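Local coordinates for protein TetR-family transcriptional regulator (Streptomyces coelicolor A3, PDB 2QIB) that probably binds cis-regulatory DNA through a helix-turn-helix motif and controls transcription, as other TetR-family regulators do, at residues A[34-39]-A[55-60]; A[59-64]-A[119-124]; A[70-75]-A[93-98]; A[109-114]-A[164-169]. All coordinates share one frame; numbering follows the deposited sequence.

Contact 1 (A[34-39]-A[55-60])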
loop_
_atom_site.group_PDB
_atom_site.type_symbol
_atom_site.label_atom_id
_atom_site.label_comp_id
_atom_site.label_asym_id
_atom_site.label_seq_id
_atom_site.Cartn_x
_atom_site.Cartn_y
_atom_site.Cartn_z
ATOM N N VAL A 34 3.334 14.020 -21.842
ATOM C CA VAL A 34 2.128 14.705 -22.297
ATOM C C VAL A 34 2.414 16.192 -22.252
ATOM O O VAL A 34 2.782 16.718 -21.211
ATOM C CB VAL A 34 0.889 14.362 -21.408
ATOM C CG1 VAL A 34 -0.346 15.140 -21.878
ATOM C CG2 VAL A 34 0.604 12.840 -21.479
ATOM N N SER A 35 2.251 16.869 -23.383
ATOM C CA SER A 35 2.544 18.313 -23.464
ATOM C C SER A 35 1.279 19.140 -23.678
ATOM O O SER A 35 0.258 18.646 -24.146
ATOM C CB SER A 35 3.496 18.617 -24.627
ATOM O OG SER A 35 2.856 18.395 -25.880
ATOM N N ILE A 36 1.378 20.431 -23.383
ATOM C CA ILE A 36 0.287 21.358 -23.713
ATOM C C ILE A 36 0.001 21.346 -25.204
ATOM O O ILE A 36 -1.168 21.322 -25.618
ATOM C CB ILE A 36 0.591 22.788 -23.233
ATOM C CG1 ILE A 36 0.719 22.838 -21.707
ATOM C CG2 ILE A 36 -0.436 23.809 -23.822
ATOM C CD1 ILE A 36 -0.515 22.362 -20.939
ATOM N N ASP A 37 1.059 21.346 -26.022
ATOM C CA ASP A 37 0.883 21.279 -27.476
ATOM C C ASP A 37 0.059 20.039 -27.899
ATOM O O ASP A 37 -0.780 20.109 -28.796
ATOM C CB ASP A 37 2.235 21.289 -28.178
ATOM C CG ASP A 37 2.874 22.684 -28.208
ATOM O OD1 ASP A 37 2.190 23.683 -27.867
ATOM O OD2 ASP A 37 4.059 22.787 -28.602
ATOM N N GLU A 38 0.292 18.903 -27.246
ATOM C CA GLU A 38 -0.449 17.685 -27.601
ATOM C C GLU A 38 -1.919 17.799 -27.196
ATOM O O GLU A 38 -2.824 17.327 -27.899
ATOM C CB GLU A 38 0.211 16.465 -26.969
ATOM C CG GLU A 38 1.518 16.111 -27.679
ATOM C CD GLU A 38 2.340 15.075 -26.927
ATOM O OE1 GLU A 38 2.116 14.903 -25.731
ATOM O OE2 GLU A 38 3.228 14.459 -27.555
ATOM N N ILE A 39 -2.138 18.399 -26.031
ATOM C CA ILE A 39 -3.489 18.635 -25.534
ATOM C C ILE A 39 -4.241 19.593 -26.487
ATOM O O ILE A 39 -5.363 19.291 -26.907
ATOM C CB ILE A 39 -3.443 19.140 -24.068
ATOM C CG1 ILE A 39 -2.955 17.994 -23.147
ATOM C CG2 ILE A 39 -4.832 19.672 -23.634
ATOM C CD1 ILE A 39 -2.580 18.467 -21.684
ATOM N N PRO A 55 -3.737 27.947 -16.238
ATOM C CA PRO A 55 -2.488 28.749 -16.257
ATOM C C PRO A 55 -1.195 27.942 -16.409
ATOM O O PRO A 55 -0.123 28.519 -16.636
ATOM C CB PRO A 55 -2.507 29.442 -14.898
ATOM C CG PRO A 55 -3.256 28.483 -14.006
ATOM C CD PRO A 55 -4.349 27.918 -14.900
ATOM N N GLY A 56 -1.283 26.620 -16.310
ATOM C CA GLY A 56 -0.123 25.775 -16.557
ATOM C C GLY A 56 -0.491 24.300 -16.611
ATOM O O GLY A 56 -1.635 23.902 -16.344
ATOM N N LYS A 57 0.507 23.496 -16.954
ATOM C CA LYS A 57 0.324 22.062 -17.094
ATOM C C LYS A 57 -0.188 21.415 -15.808
ATOM O O LYS A 57 -1.094 20.581 -15.858
ATOM C CB LYS A 57 1.627 21.441 -17.568
ATOM C CG LYS A 57 1.540 19.954 -17.827
ATOM C CD LYS A 57 2.885 19.482 -18.361
ATOM C CE LYS A 57 2.925 17.975 -18.340
ATOM N NZ LYS A 57 4.164 17.469 -18.959
ATOM N N LEU A 58 0.359 21.818 -14.666
ATOM C CA LEU A 58 -0.055 21.206 -13.393
ATOM C C LEU A 58 -1.548 21.415 -13.094
ATOM O O LEU A 58 -2.240 20.488 -12.638
ATOM C CB LEU A 58 0.824 21.675 -12.217
ATOM C CG LEU A 58 0.462 21.104 -10.829
ATOM C CD1 LEU A 58 0.539 19.558 -10.759
ATOM C CD2 LEU A 58 1.321 21.756 -9.751
ATOM N N SER A 59 -2.067 22.609 -13.376
ATOM C CA SER A 59 -3.451 22.897 -13.035
ATOM C C SER A 59 -4.387 22.032 -13.898
ATOM O O SER A 59 -5.405 21.566 -13.421
ATOM C CB SER A 59 -3.730 24.407 -13.194
ATOM O OG SER A 59 -3.686 24.731 -14.555
ATOM N N LEU A 60 -3.992 21.774 -15.144
ATOM C CA LEU A 60 -4.759 20.913 -16.050
ATOM C C LEU A 60 -4.671 19.458 -15.602
ATOM O O LEU A 60 -5.675 18.730 -15.573
ATOM C CB LEU A 60 -4.233 21.082 -17.476
ATOM C CG LEU A 60 -5.062 20.487 -18.626
ATOM C CD1 LEU A 60 -6.619 20.535 -18.420
ATOM C CD2 LEU A 60 -4.684 21.176 -19.890
#

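Contact 2 (A[59-64]-A[119-124])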
loop_
_atom_site.group_PDB
_atom_site.type_symbol
_atom_site.label_atom_id
_atom_site.label_comp_id
_atom_site.label_asym_id
_atom_site.label_seq_id
_atom_site.Cartn_x
_atom_site.Cartn_y
_atom_site.Cartn_z
ATOM N N SER A 59 -2.067 22.609 -13.376
ATOM C CA SER A 59 -3.451 22.897 -13.035
ATOM C C SER A 59 -4.387 22.032 -13.898
ATOM O O SER A 59 -5.405 21.566 -13.421
ATOM C CB SER A 59 -3.730 24.407 -13.194
ATOM O OG SER A 59 -3.686 24.731 -14.555
ATOM N N LEU A 60 -3.992 21.774 -15.144
ATOM C CA LEU A 60 -4.759 20.913 -16.050
ATOM C C LEU A 60 -4.671 19.458 -15.602
ATOM O O LEU A 60 -5.675 18.730 -15.573
ATOM C CB LEU A 60 -4.233 21.082 -17.476
ATOM C CG LEU A 60 -5.062 20.487 -18.626
ATOM C CD1 LEU A 60 -6.619 20.535 -18.420
ATOM C CD2 LEU A 60 -4.684 21.176 -19.890
ATOM N N TYR A 61 -3.464 19.040 -15.230
ATOM C CA TYR A 61 -3.263 17.690 -14.686
ATOM C C TYR A 61 -4.144 17.501 -13.455
ATOM O O TYR A 61 -4.790 16.470 -13.315
ATOM C CB TYR A 61 -1.794 17.462 -14.310
ATOM C CG TYR A 61 -1.514 16.070 -13.775
ATOM C CD1 TYR A 61 -1.245 14.993 -14.641
ATOM C CD2 TYR A 61 -1.519 15.830 -12.383
ATOM C CE1 TYR A 61 -1.008 13.708 -14.139
ATOM C CE2 TYR A 61 -1.289 14.538 -11.861
ATOM C CZ TYR A 61 -1.023 13.494 -12.748
ATOM O OH TYR A 61 -0.758 12.224 -12.251
ATOM N N GLU A 62 -4.167 18.514 -12.567
ATOM C CA GLU A 62 -5.016 18.444 -11.348
ATOM C C GLU A 62 -6.504 18.374 -11.686
ATOM O O GLU A 62 -7.261 17.599 -11.059
ATOM C CB GLU A 62 -4.684 19.618 -10.394
ATOM C CG GLU A 62 -3.297 19.470 -9.747
ATOM C CD GLU A 62 -2.828 20.729 -8.995
ATOM O OE1 GLU A 62 -3.424 21.800 -9.225
ATOM O OE2 GLU A 62 -1.858 20.645 -8.191
ATOM N N ALA A 63 -6.928 19.141 -12.695
ATOM C CA ALA A 63 -8.332 19.147 -13.127
ATOM C C ALA A 63 -8.739 17.775 -13.699
ATOM O O ALA A 63 -9.822 17.240 -13.372
ATOM C CB ALA A 63 -8.592 20.264 -14.135
ATOM N N ALA A 64 -7.862 17.198 -14.511
ATOM C CA ALA A 64 -8.089 15.828 -15.020
ATOM C C ALA A 64 -8.187 14.836 -13.863
ATOM O O ALA A 64 -9.051 13.967 -13.860
ATOM C CB ALA A 64 -6.982 15.425 -15.916
ATOM N N THR A 119 0.373 19.211 -3.470
ATOM C CA THR A 119 -0.512 19.126 -2.321
ATOM C C THR A 119 -1.917 18.766 -2.782
ATOM O O THR A 119 -2.619 17.963 -2.133
ATOM C CB THR A 119 -0.515 20.451 -1.534
ATOM O OG1 THR A 119 0.755 20.591 -0.887
ATOM C CG2 THR A 119 -1.648 20.475 -0.485
ATOM N N THR A 120 -2.315 19.342 -3.913
ATOM C CA THR A 120 -3.626 19.106 -4.454
ATOM C C THR A 120 -3.762 17.655 -4.923
ATOM O O THR A 120 -4.764 17.024 -4.594
ATOM C CB THR A 120 -3.965 20.103 -5.556
ATOM O OG1 THR A 120 -4.088 21.401 -4.945
ATOM C CG2 THR A 120 -5.274 19.755 -6.237
ATOM N N THR A 121 -2.773 17.148 -5.667
ATOM C CA THR A 121 -2.876 15.750 -6.157
ATOM C C THR A 121 -2.890 14.749 -5.001
ATOM O O THR A 121 -3.692 13.820 -5.009
ATOM C CB THR A 121 -1.835 15.327 -7.235
ATOM O OG1 THR A 121 -0.518 15.227 -6.685
ATOM C CG2 THR A 121 -1.825 16.300 -8.398
ATOM N N ASN A 122 -2.013 14.945 -4.018
ATOM C CA ASN A 122 -2.024 14.084 -2.803
ATOM C C ASN A 122 -3.339 14.101 -2.063
ATOM O O ASN A 122 -3.783 13.048 -1.576
ATOM C CB ASN A 122 -0.919 14.476 -1.828
ATOM C CG ASN A 122 0.435 14.348 -2.436
ATOM O OD1 ASN A 122 0.595 13.685 -3.467
ATOM N ND2 ASN A 122 1.431 15.019 -1.839
ATOM N N ALA A 123 -3.944 15.293 -1.953
ATOM C CA ALA A 123 -5.260 15.433 -1.337
ATOM C C ALA A 123 -6.339 14.663 -2.118
ATOM O O ALA A 123 -7.160 13.982 -1.506
ATOM C CB ALA A 123 -5.640 16.903 -1.201
ATOM N N LEU A 124 -6.338 14.784 -3.458
ATOM C CA LEU A 124 -7.294 14.061 -4.301
ATOM C C LEU A 124 -7.127 12.540 -4.095
ATOM O O LEU A 124 -8.121 11.839 -3.871
ATOM C CB LEU A 124 -7.148 14.428 -5.786
ATOM C CG LEU A 124 -7.676 15.821 -6.156
ATOM C CD1 LEU A 124 -7.202 16.224 -7.555
ATOM C CD2 LEU A 124 -9.185 15.845 -6.053
#

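Contact 3 (A[70-75]-A[93-98])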
loop_
_atom_site.group_PDB
_atom_site.type_symbol
_atom_site.label_atom_id
_atom_site.label_comp_id
_atom_site.label_asym_id
_atom_site.label_seq_id
_atom_site.Cartn_x
_atom_site.Cartn_y
_atom_site.Cartn_z
ATOM N N ASP A 70 -13.225 11.676 -8.883
ATOM C CA ASP A 70 -14.677 11.637 -8.724
ATOM C C ASP A 70 -15.302 10.395 -9.328
ATOM O O ASP A 70 -16.220 9.797 -8.737
ATOM C CB ASP A 70 -15.334 12.890 -9.332
ATOM C CG ASP A 70 -15.044 14.138 -8.516
ATOM O OD1 ASP A 70 -14.636 13.990 -7.353
ATOM O OD2 ASP A 70 -15.194 15.265 -9.035
ATOM N N ASP A 71 -14.811 10.026 -10.507
ATOM C CA ASP A 71 -15.276 8.827 -11.202
ATOM C C ASP A 71 -15.034 7.588 -10.307
ATOM O O ASP A 71 -15.996 6.834 -9.985
ATOM C CB ASP A 71 -14.554 8.744 -12.554
ATOM C CG ASP A 71 -14.832 7.448 -13.333
ATOM O OD1 ASP A 71 -15.708 6.631 -12.971
ATOM O OD2 ASP A 71 -14.130 7.243 -14.351
ATOM N N LEU A 72 -13.784 7.370 -9.896
ATOM C CA LEU A 72 -13.472 6.162 -9.078
ATOM C C LEU A 72 -14.264 6.169 -7.777
ATOM O O LEU A 72 -14.826 5.151 -7.381
ATOM C CB LEU A 72 -11.983 6.047 -8.783
ATOM C CG LEU A 72 -11.560 4.784 -8.010
ATOM C CD1 LEU A 72 -12.146 3.505 -8.677
ATOM C CD2 LEU A 72 -10.039 4.717 -7.897
ATOM N N ALA A 73 -14.274 7.294 -7.073
ATOM C CA ALA A 73 -15.061 7.341 -5.837
ATOM C C ALA A 73 -16.547 6.923 -6.058
ATOM O O ALA A 73 -17.144 6.218 -5.217
ATOM C CB ALA A 73 -14.991 8.722 -5.234
ATOM N N ASP A 74 -17.149 7.379 -7.159
ATOM C CA ASP A 74 -18.534 7.044 -7.462
ATOM C C ASP A 74 -18.683 5.563 -7.748
ATOM O O ASP A 74 -19.715 4.962 -7.414
ATOM C CB ASP A 74 -19.058 7.824 -8.674
ATOM C CG ASP A 74 -19.402 9.259 -8.325
ATOM O OD1 ASP A 74 -19.408 9.608 -7.109
ATOM O OD2 ASP A 74 -19.674 10.037 -9.271
ATOM N N ARG A 75 -17.634 4.966 -8.313
ATOM C CA ARG A 75 -17.647 3.531 -8.603
ATOM C C ARG A 75 -17.693 2.693 -7.339
ATOM O O ARG A 75 -18.078 1.537 -7.397
ATOM C CB ARG A 75 -16.457 3.113 -9.481
ATOM C CG ARG A 75 -16.562 3.641 -10.936
ATOM C CD ARG A 75 -15.376 3.140 -11.757
ATOM N NE ARG A 75 -15.227 3.919 -12.980
ATOM C CZ ARG A 75 -14.799 3.441 -14.147
ATOM N NH1 ARG A 75 -14.524 2.142 -14.308
ATOM N NH2 ARG A 75 -14.657 4.282 -15.170
ATOM N N GLY A 93 -14.693 -5.315 -9.616
ATOM C CA GLY A 93 -14.795 -5.309 -11.102
ATOM C C GLY A 93 -14.686 -3.900 -11.649
ATOM O O GLY A 93 -13.955 -3.647 -12.619
ATOM N N ARG A 94 -15.442 -2.989 -11.051
ATOM C CA ARG A 94 -15.421 -1.580 -11.481
ATOM C C ARG A 94 -14.054 -0.916 -11.202
ATOM O O ARG A 94 -13.559 -0.113 -12.015
ATOM C CB ARG A 94 -16.547 -0.815 -10.803
ATOM C CG ARG A 94 -17.964 -1.300 -11.283
ATOM C CD ARG A 94 -19.044 -0.259 -10.968
ATOM N NE ARG A 94 -19.266 -0.107 -9.532
ATOM C CZ ARG A 94 -20.067 -0.872 -8.782
ATOM N NH1 ARG A 94 -20.726 -1.935 -9.286
ATOM N NH2 ARG A 94 -20.188 -0.588 -7.502
ATOM N N TYR A 95 -13.449 -1.291 -10.073
ATOM C CA TYR A 95 -12.137 -0.800 -9.702
ATOM C C TYR A 95 -11.087 -1.220 -10.727
ATOM O O TYR A 95 -10.372 -0.372 -11.265
ATOM C CB TYR A 95 -11.791 -1.270 -8.283
ATOM C CG TYR A 95 -10.348 -1.008 -7.863
ATOM C CD1 TYR A 95 -9.796 0.284 -7.907
ATOM C CD2 TYR A 95 -9.545 -2.055 -7.385
ATOM C CE1 TYR A 95 -8.465 0.522 -7.454
ATOM C CE2 TYR A 95 -8.227 -1.831 -6.932
ATOM C CZ TYR A 95 -7.689 -0.547 -6.985
ATOM O OH TYR A 95 -6.413 -0.284 -6.552
ATOM N N PHE A 96 -11.055 -2.505 -11.096
ATOM C CA PHE A 96 -10.120 -2.940 -12.129
ATOM C C PHE A 96 -10.424 -2.372 -13.518
ATOM O O PHE A 96 -9.498 -2.107 -14.298
ATOM C CB PHE A 96 -9.990 -4.468 -12.139
ATOM C CG PHE A 96 -8.977 -4.969 -11.097
ATOM C CD1 PHE A 96 -9.323 -5.042 -9.751
ATOM C CD2 PHE A 96 -7.706 -5.327 -11.482
ATOM C CE1 PHE A 96 -8.401 -5.478 -8.794
ATOM C CE2 PHE A 96 -6.742 -5.770 -10.528
ATOM C CZ PHE A 96 -7.104 -5.856 -9.191
ATOM N N ASP A 97 -11.707 -2.166 -13.811
ATOM C CA ASP A 97 -12.092 -1.501 -15.089
ATOM C C ASP A 97 -11.420 -0.125 -15.092
ATOM O O ASP A 97 -10.777 0.279 -16.077
ATOM C CB ASP A 97 -13.613 -1.285 -15.127
ATOM C CG ASP A 97 -14.395 -2.545 -15.492
ATOM O OD1 ASP A 97 -13.794 -3.576 -15.883
ATOM O OD2 ASP A 97 -15.648 -2.488 -15.367
ATOM N N PHE A 98 -11.569 0.586 -13.984
ATOM C CA PHE A 98 -10.985 1.931 -13.863
ATOM C C PHE A 98 -9.479 1.913 -14.048
ATOM O O PHE A 98 -8.907 2.708 -14.796
ATOM C CB PHE A 98 -11.331 2.537 -12.498
ATOM C CG PHE A 98 -10.799 3.944 -12.326
ATOM C CD1 PHE A 98 -11.575 5.046 -12.711
ATOM C CD2 PHE A 98 -9.530 4.154 -11.802
ATOM C CE1 PHE A 98 -11.069 6.344 -12.574
ATOM C CE2 PHE A 98 -9.016 5.448 -11.651
ATOM C CZ PHE A 98 -9.778 6.535 -12.028
#

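Contact 4 (A[109-114]-A[164-169])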
loop_
_atom_site.group_PDB
_atom_site.type_symbol
_atom_site.label_atom_id
_atom_site.label_comp_id
_atom_site.label_asym_id
_atom_site.label_seq_id
_atom_site.Cartn_x
_atom_site.Cartn_y
_atom_site.Cartn_z
ATOM N N LEU A 109 1.281 8.052 -11.406
ATOM C CA LEU A 109 0.858 8.838 -10.250
ATOM C C LEU A 109 1.190 8.119 -8.954
ATOM O O LEU A 109 1.709 8.724 -8.010
ATOM C CB LEU A 109 -0.639 9.114 -10.293
ATOM C CG LEU A 109 -1.272 9.847 -9.109
ATOM C CD1 LEU A 109 -0.744 11.269 -9.003
ATOM C CD2 LEU A 109 -2.757 9.835 -9.221
HETATM N N MSE A 110 0.877 6.832 -8.915
HETATM C CA MSE A 110 0.993 6.090 -7.659
HETATM C C MSE A 110 2.443 5.761 -7.353
HETATM O O MSE A 110 2.862 5.831 -6.192
HETATM C CB MSE A 110 0.114 4.836 -7.660
HETATM C CG MSE A 110 -1.366 5.105 -7.856
HETATM SE SE MSE A 110 -2.181 6.480 -6.656
HETATM C CE MSE A 110 -2.053 5.498 -4.971
ATOM N N ARG A 111 3.222 5.432 -8.378
ATOM C CA ARG A 111 4.627 5.054 -8.162
ATOM C C ARG A 111 5.499 6.286 -7.910
ATOM O O ARG A 111 6.595 6.171 -7.345
ATOM C CB ARG A 111 5.165 4.150 -9.282
ATOM C CG ARG A 111 4.457 2.772 -9.307
ATOM C CD ARG A 111 4.846 1.936 -10.520
ATOM N NE ARG A 111 4.223 0.604 -10.518
ATOM C CZ ARG A 111 4.734 -0.475 -9.915
ATOM N NH1 ARG A 111 5.884 -0.390 -9.245
ATOM N NH2 ARG A 111 4.096 -1.645 -9.978
ATOM N N GLY A 112 5.003 7.455 -8.315
ATOM C CA GLY A 112 5.535 8.747 -7.867
ATOM C C GLY A 112 5.282 8.984 -6.374
ATOM O O GLY A 112 6.188 9.386 -5.651
ATOM N N GLY A 113 4.061 8.735 -5.901
ATOM C CA GLY A 113 3.726 8.930 -4.475
ATOM C C GLY A 113 3.510 10.390 -4.071
ATOM O O GLY A 113 3.518 11.283 -4.935
ATOM N N PRO A 114 3.331 10.650 -2.755
ATOM C CA PRO A 114 3.172 12.009 -2.197
ATOM C C PRO A 114 4.366 12.969 -2.404
ATOM O O PRO A 114 4.176 14.188 -2.426
ATOM C CB PRO A 114 2.960 11.753 -0.696
ATOM C CG PRO A 114 3.565 10.404 -0.442
ATOM C CD PRO A 114 3.258 9.620 -1.698
ATOM N N ALA A 164 -3.449 -3.725 -7.551
ATOM C CA ALA A 164 -3.762 -3.186 -8.881
ATOM C C ALA A 164 -2.483 -2.695 -9.585
ATOM O O ALA A 164 -2.294 -2.937 -10.775
ATOM C CB ALA A 164 -4.782 -2.027 -8.763
ATOM N N LEU A 165 -1.584 -2.046 -8.848
ATOM C CA LEU A 165 -0.340 -1.537 -9.442
ATOM C C LEU A 165 0.557 -2.697 -9.900
ATOM O O LEU A 165 1.158 -2.674 -11.004
ATOM C CB LEU A 165 0.423 -0.678 -8.420
ATOM C CG LEU A 165 -0.226 0.662 -8.112
ATOM C CD1 LEU A 165 0.428 1.268 -6.867
ATOM C CD2 LEU A 165 -0.116 1.614 -9.383
ATOM N N LEU A 166 0.615 -3.753 -9.085
ATOM C CA LEU A 166 1.428 -4.895 -9.447
ATOM C C LEU A 166 0.806 -5.613 -10.642
ATOM O O LEU A 166 1.536 -6.160 -11.491
ATOM C CB LEU A 166 1.595 -5.846 -8.239
ATOM C CG LEU A 166 2.476 -5.238 -7.127
ATOM C CD1 LEU A 166 2.259 -5.950 -5.772
ATOM C CD2 LEU A 166 3.993 -5.265 -7.552
ATOM N N TRP A 167 -0.537 -5.615 -10.709
ATOM C CA TRP A 167 -1.260 -6.240 -11.830
ATOM C C TRP A 167 -0.859 -5.552 -13.144
ATOM O O TRP A 167 -0.466 -6.228 -14.116
ATOM C CB TRP A 167 -2.765 -6.210 -11.620
ATOM C CG TRP A 167 -3.518 -6.611 -12.855
ATOM C CD1 TRP A 167 -3.540 -7.842 -13.463
ATOM C CD2 TRP A 167 -4.322 -5.744 -13.660
ATOM N NE1 TRP A 167 -4.379 -7.801 -14.586
ATOM C CE2 TRP A 167 -4.849 -6.517 -14.725
ATOM C CE3 TRP A 167 -4.697 -4.391 -13.545
ATOM C CZ2 TRP A 167 -5.716 -5.961 -15.694
ATOM C CZ3 TRP A 167 -5.545 -3.831 -14.511
ATOM C CH2 TRP A 167 -6.055 -4.621 -15.557
ATOM N N LEU A 168 -0.846 -4.230 -13.120
ATOM C CA LEU A 168 -0.522 -3.429 -14.330
ATOM C C LEU A 168 0.871 -3.693 -14.896
ATOM O O LEU A 168 1.110 -3.511 -16.112
ATOM C CB LEU A 168 -0.690 -1.957 -14.039
ATOM C CG LEU A 168 -2.107 -1.410 -13.936
ATOM C CD1 LEU A 168 -2.023 0.025 -13.460
ATOM C CD2 LEU A 168 -2.819 -1.476 -15.302
ATOM N N ASP A 169 1.795 -4.104 -14.036
ATOM C CA ASP A 169 3.160 -4.377 -14.471
ATOM C C ASP A 169 3.242 -5.765 -15.122
ATOM O O ASP A 169 3.718 -6.735 -14.505
ATOM C CB ASP A 169 4.122 -4.244 -13.292
ATOM C CG ASP A 169 5.576 -4.283 -13.730
ATOM O OD1 ASP A 169 5.836 -4.285 -14.964
ATOM O OD2 ASP A 169 6.449 -4.344 -12.840
HETATM O O HOH W 1 2.206 -0.339 -12.203
HETATM O O HOH W 2 5.640 -3.997 -10.276
#

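Contact 1 (A[34-39]-A[55-60])
Ile36 and Lys57 mark the nearest approach of the two backbones, their CA atoms 6.7 Å apart, where the first turns of helix 36-43 and helix 57-75 come together. This is the DNA-binding domain of a TetR-family regulator: residues 35-54 are predicted to form the helix-turn-helix, and helix 36-43 is its first helix, while helix 57-75 follows the motif and runs on toward the C-terminal domain. Both helices begin here. Ser35 and Glu38 close the start of helix 36-43 with a capping box, Glu38 N donating to Ser35 OG and Ser35 N to Glu38 OE1, the latter met from above the carboxylate plane. Gly56 occupies the N-cap of helix 57-75, and its carbonyl oxygen takes a hydrogen bond from Ser59 OG.

Between the helices lies an apolar layer. The Ile36 and Lys57 side chains run antiparallel alongside one another, and Ile36 CD1 settles 3.9 Å from Lys57 CA. Ile39 and Leu60 meet tip to tip, Leu60 CD2 touching both CD1 (3.9 Å) and CG2 (4.0 Å) of Ile39. Val50 of helix 47-53 packs on Ile36 and Leu60, and Leu25 of helix 11-28 on Val34 and Ile39, so the contact belongs to the common core of the domain. Lys57 reaches past this layer: with CG anti to the backbone N (chi1 -177°) and the chain extended beyond it, the ammonium group reaches the loop before helix 36-43. There NZ also bonds to Pro31 O, and it donates to Val34 O at 2.7 Å, nearly along the C=O axis (165°).

Contact 2 (A[59-64]-A[119-124])
Glu62 lies across Thr120 and Thr121 and supplies the largest single share of the buried surface, its side chain crossing each threonine at about a right angle. CG is beside the backbone N (chi1 -70°) and rests on the methyl of Thr121, Glu62 CG to Thr121 CG2 being 3.7 Å. Farther out the carboxylate lies against Thr120, with Glu62 OE2 3.4 Å from Thr120 CB; its hydrogen bond, however, goes to Ser118 OG just ahead of helix 119-140. The same hydroxyl is bonded to Thr121 N, so Ser118 ties the carboxylate to the first turn of that helix. The contact joins helix 57-75, which leads out of the DNA-binding domain of this TetR-family protein, to helix 119-140 of the C-terminal domain; the two short segments run nearly parallel, 8° apart, with axes 10.0 Å from each other. An alanine in place of Glu62 would probably leave Ser118 OG without its carboxylate mate and open a gap beside the Thr121 methyl. That methyl has a second neighbour in Tyr61, whose ring it meets at the edge and in plane, Thr121 CG2 to Tyr61 CE2 being 3.9 Å. One turn on, Leu124 CD1 touches the backbone at Glu62 O, 3.8 Å away.

Contact 3 (A[70-75]-A[93-98])
The Phe98 ring carries Leu72 on one face and a charged pair at its edge. Leu72 CB stands over the ring centre in a CH-pi contact, 3.9 Å from the centroid, while Asp71 OD2 and Arg75 CZ lie at the rim, in plane. The Arg75 guanidinium, its plane 84° from that of the ring, in turn has Phe98 CD1 over one face, 3.7 Å above its plane and offset toward the rim, and Asp71 OD1 and Asp97 CB at its edge. Helices 57-75 and 84-101 pack here antiparallel, at 163°, inside the all-helical C-terminal domain of the TetR fold. Arg75 grips Asp71 side-on in a salt bridge: NE gives a nearly straight bond to OD1 (2.8 Å, 173°), and NH2 reaches the syn lone pair of OD2. Glu101 is a second acidic partner of NH2. A leucine in place of Arg75 would probably leave the carboxylates of Asp71 and Glu101 without this positive mate and uncover part of the edge of Phe98, where the guanidinium had lain. Across the helices Arg75 NH1 donates weakly to Arg94 O. The return bonds come from Arg94, also salt-bridged to Glu78: its chain bends at chi3, and both Arg94 NE (2.9 Å) and Arg94 NH2 (3.0 Å) converge on the single oxygen Arg75 O, the first in the carbonyl plane on a lone pair.

Contact 4 (A[109-114]-A[164-169])
Arg111 reaches Leu165 O by an extended chain (chi2 172°, chi3 177°), starting from a CG that lies beside its backbone N, which carries NE across toward the last turn of helix 147-168. Met110 instead bends at chi2 and chi3, so that its end turns away and its near part makes the contact. Leu165 crosses it at about a right angle, with both methyls, CD1 and CD2, 3.7 Å from Met110 CB. Met110 is present as selenomethionine; its side chain also packs on Val125 and Arg129 of helix 119-140. The two helix segments cross at -131°, their axes 11.5 Å apart, at the surface of the helical C-terminal domain of this TetR-family regulator, and the second subunit comes close here, its Asn122 bonding to Gly112 O. Leu165 O lies at the edge of the Arg111 guanidinium and receives only a weak direct bond from NH2, at 3.3 Å. Water reinforces it: one molecule accepts from Arg111 NE at 2.8 Å and donates to Leu165 O. A second water accepts from Arg111 NH2 and donates to Asp169 OD2 at 2.7 Å, linking opposite charges that stand beyond salt-bridge distance.

How the contacts relate
Helix 57-75 is the thread through the first three contacts. Contact 1 lies at its start in the DNA-binding domain, contact 2 about 13 Å farther between centres and sharing Ser59 and Leu60, and contact 3 near its other end, about 25 Å from contact 1 between centres. Along the chain contact 1 closes before contacts 3 and 4 open, contact 3 is nested within the loop closed by contact 2, and contacts 2 and 4 interleave. Contact 4, without that helix, is centred about 17 Å from contact 2, touching it through Asn122 and Pro114, and 16 Å from contact 3, where Phe96 meets Trp167. Helix 57-75 thus joins the DNA-binding end to the C-terminal domain, consistent with TetR-family relaying of changes between them.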